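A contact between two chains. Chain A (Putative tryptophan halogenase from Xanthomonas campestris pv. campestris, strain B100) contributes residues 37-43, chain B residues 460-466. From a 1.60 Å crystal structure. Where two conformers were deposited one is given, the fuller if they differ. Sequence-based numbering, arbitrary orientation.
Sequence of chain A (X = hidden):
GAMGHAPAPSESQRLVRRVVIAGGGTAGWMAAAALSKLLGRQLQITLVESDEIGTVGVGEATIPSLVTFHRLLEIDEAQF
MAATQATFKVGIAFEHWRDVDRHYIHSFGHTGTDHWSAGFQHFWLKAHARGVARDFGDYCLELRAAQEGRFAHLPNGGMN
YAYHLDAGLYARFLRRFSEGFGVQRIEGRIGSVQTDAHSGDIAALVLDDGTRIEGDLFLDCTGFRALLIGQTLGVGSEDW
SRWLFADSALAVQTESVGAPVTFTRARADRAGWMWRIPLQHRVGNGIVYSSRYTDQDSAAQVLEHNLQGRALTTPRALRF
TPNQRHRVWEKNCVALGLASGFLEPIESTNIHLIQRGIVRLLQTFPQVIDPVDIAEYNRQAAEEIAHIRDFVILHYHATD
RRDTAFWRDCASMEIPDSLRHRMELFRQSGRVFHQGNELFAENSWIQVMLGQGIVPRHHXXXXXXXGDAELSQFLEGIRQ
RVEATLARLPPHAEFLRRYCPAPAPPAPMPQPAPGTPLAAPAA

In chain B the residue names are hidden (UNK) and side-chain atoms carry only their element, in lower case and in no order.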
# COMPACT_ATOMS: atom_id res chain seq x y z
N LYS A 37 12.24 2.26 24.79
CA LYS A 37 13.32 1.73 23.95
C LYS A 37 13.84 2.80 23.00
O LYS A 37 15.05 3.07 22.97
CB LYS A 37 12.83 0.49 23.17
CG LYS A 37 13.63 0.19 21.85
CD LYS A 37 14.99 -0.30 22.15
CE LYS A 37 15.74 -0.70 20.86
NZ LYS A 37 17.00 -1.25 21.28
N LEU A 38 12.93 3.48 22.30
CA LEU A 38 13.33 4.40 21.23
C LEU A 38 13.71 5.78 21.77
O LEU A 38 14.69 6.36 21.30
CB LEU A 38 12.22 4.53 20.20
CG LEU A 38 12.52 5.41 19.00
CD1 LEU A 38 13.51 4.75 18.14
CD2 LEU A 38 11.23 5.69 18.24
N LEU A 39 12.94 6.32 22.72
CA LEU A 39 13.06 7.73 23.11
C LEU A 39 13.29 7.92 24.61
O LEU A 39 13.22 9.06 25.08
CB LEU A 39 11.81 8.52 22.65
CG LEU A 39 11.67 8.63 21.13
CD1 LEU A 39 10.36 9.31 20.73
CD2 LEU A 39 12.84 9.43 20.58
N GLY A 40 13.52 6.84 25.37
CA GLY A 40 13.66 6.97 26.81
C GLY A 40 14.85 7.84 27.22
O GLY A 40 14.92 8.27 28.38
N ARG A 41 15.82 8.08 26.33
CA ARG A 41 16.92 8.99 26.71
C ARG A 41 16.50 10.44 26.66
O ARG A 41 17.17 11.31 27.25
CB ARG A 41 18.14 8.79 25.79
CG ARG A 41 18.78 7.46 26.02
CD ARG A 41 19.82 7.15 24.92
NE ARG A 41 20.76 8.25 24.72
CZ ARG A 41 22.01 8.24 25.18
NH1 ARG A 41 22.44 7.18 25.86
NH2 ARG A 41 22.82 9.27 24.96
N GLN A 42 15.40 10.73 25.98
CA GLN A 42 14.96 12.11 25.82
C GLN A 42 13.67 12.42 26.53
O GLN A 42 13.35 13.60 26.68
CB GLN A 42 14.74 12.44 24.32
CG GLN A 42 15.96 12.25 23.52
CD GLN A 42 15.88 12.75 22.09
OE1 GLN A 42 16.92 13.06 21.52
NE2 GLN A 42 14.68 12.80 21.49
N LEU A 43 12.92 11.41 26.96
CA LEU A 43 11.62 11.64 27.56
C LEU A 43 11.61 11.13 28.99
O LEU A 43 12.26 10.14 29.32
CB LEU A 43 10.51 10.91 26.78
CG LEU A 43 10.34 11.25 25.31
CD1 LEU A 43 9.29 10.29 24.79
CD2 LEU A 43 9.87 12.67 25.15
N UNK B 460 11.91 14.88 13.19
CA UNK B 460 11.56 13.80 14.09
C UNK B 460 12.51 13.74 15.29
O UNK B 460 13.74 13.76 15.12
c UNK B 460 9.83 10.63 13.72
n UNK B 460 9.65 9.69 14.72
c UNK B 460 10.93 11.35 14.05
c UNK B 460 11.61 12.48 13.33
n UNK B 460 11.39 10.84 15.25
c UNK B 460 10.59 9.86 15.63
N UNK B 461 11.97 13.60 16.51
CA UNK B 461 12.84 13.55 17.71
C UNK B 461 13.91 12.46 17.69
O UNK B 461 14.93 12.61 18.38
c UNK B 461 10.54 13.76 16.83
c UNK B 461 11.83 13.29 18.85
c UNK B 461 10.51 13.82 18.35
N UNK B 462 13.71 11.33 16.99
CA UNK B 462 14.74 10.28 16.94
C UNK B 462 16.05 10.84 16.41
O UNK B 462 17.15 10.37 16.78
c UNK B 462 14.24 9.12 16.06
c UNK B 462 15.40 8.20 15.59
c UNK B 462 13.26 8.35 16.85
N UNK B 463 15.98 11.81 15.50
CA UNK B 463 17.24 12.35 14.98
C UNK B 463 18.01 13.14 16.04
O UNK B 463 19.21 13.38 15.89
c UNK B 463 16.96 13.24 13.75
N UNK B 464 17.36 13.57 17.12
CA UNK B 464 18.08 14.33 18.14
C UNK B 464 18.90 13.44 19.08
O UNK B 464 19.65 13.97 19.91
c UNK B 464 17.10 15.19 18.93
o UNK B 464 17.09 16.81 17.17
o UNK B 464 15.23 16.57 18.29
c UNK B 464 16.42 16.26 18.07
N UNK B 465 18.79 12.11 18.96
CA UNK B 465 19.52 11.20 19.84
C UNK B 465 21.01 11.20 19.54
O UNK B 465 21.80 10.91 20.45
c UNK B 465 17.11 8.28 19.62
c UNK B 465 19.00 9.77 19.70
c UNK B 465 17.57 9.59 20.16
c UNK B 465 17.49 9.57 21.68
N UNK B 466 21.40 11.56 18.33
CA UNK B 466 22.82 11.59 17.95
C UNK B 466 23.45 12.94 18.31
O UNK B 466 22.87 13.99 18.04
c UNK B 466 22.28 8.26 13.70
c UNK B 466 22.68 9.89 15.98
c UNK B 466 22.97 11.34 16.45
s UNK B 466 23.04 9.82 14.18
O HOH W 1 20.72 10.79 23.42

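Position 460 carries one carbon and then a five-membered ring of three carbons and two nitrogens, an imidazole, with no atom within 4.5 Å of the chain A stretch, so it is histidine. The side chain of H460(B) stays 5.0 Å off. Its ND1 accepts a hydrogen bond from the backbone N of position 462 at 2.9 Å, with an angle of 168° at the hydrogen, and so helps hold the start of the turn.

At 461, three side-chain carbons close a ring onto the backbone nitrogen. CA-to-CB points toward the chain A stretch, and CB lies 4.3 Å from CD2 of L39(A). The ring identifies proline. The carbonyl O of P461(B) accepts a hydrogen bond from NE2 of Q42(A), 3.1 Å long with an angle of 147°; the same O takes the backbone N of position 464 at 2.9 Å.

Position 462 has three carbons, one carrying the other two, and one of the two end carbons lies against L38(A) and L39(A). A fork at the first side-chain carbon, without oxygen, means valine. The CG2 atom of V462(B) approaches CD2 of L38(A) at 3.6 Å and CD2 of L39(A) at 3.9 Å, touching both leucines with one methyl.

A single carbon at 463 points away along CA-to-CB and makes the residue alanine. The side chain of A463(B) stays 7.8 Å from the chain A stretch.

Position 464 shows two carbons, the second bearing two oxygens: a carboxylate one carbon removed from CA. Its CB nears OE1 of Q42(A), at 3.4 Å. Asparagine would have the same shape, but the element labels decide for aspartate. The carboxylate of D464(B) is hydrogen-bonded elsewhere in the structure.

Four carbons at 465, forked at the second, reach L38(A), R41(A) and Q42(A) with the two end carbons; they specify leucine. L465(B) has the largest covered area of the two stretches. Its CD1 is 3.5 Å from the backbone O of L38(A), and its CD2 is 3.5 Å from OE1 of Q42(A) and 4.2 Å from CB of R41(A).

An unbranched chain of two carbons, sulfur and carbon at 466 stays 8.1 Å from the chain A stretch and is methionine. CA-to-CB of M466(B) points away.

The contact thus combines an apolar patch, in which L38(A) packs on V462(B) and L39(A) on both V462(B) and P461(B), with one direct hydrogen bond from Q42(A). OE1 of Q42(A) lies 3.3 Å from N of L465(B), but the poor angle excludes a bond. Water 1 adds a bridge, accepting from NE of R41(A) at 2.9 Å and donating to O of L465(B) at 3.2 Å.

Chain B (460-466) HPVADLM
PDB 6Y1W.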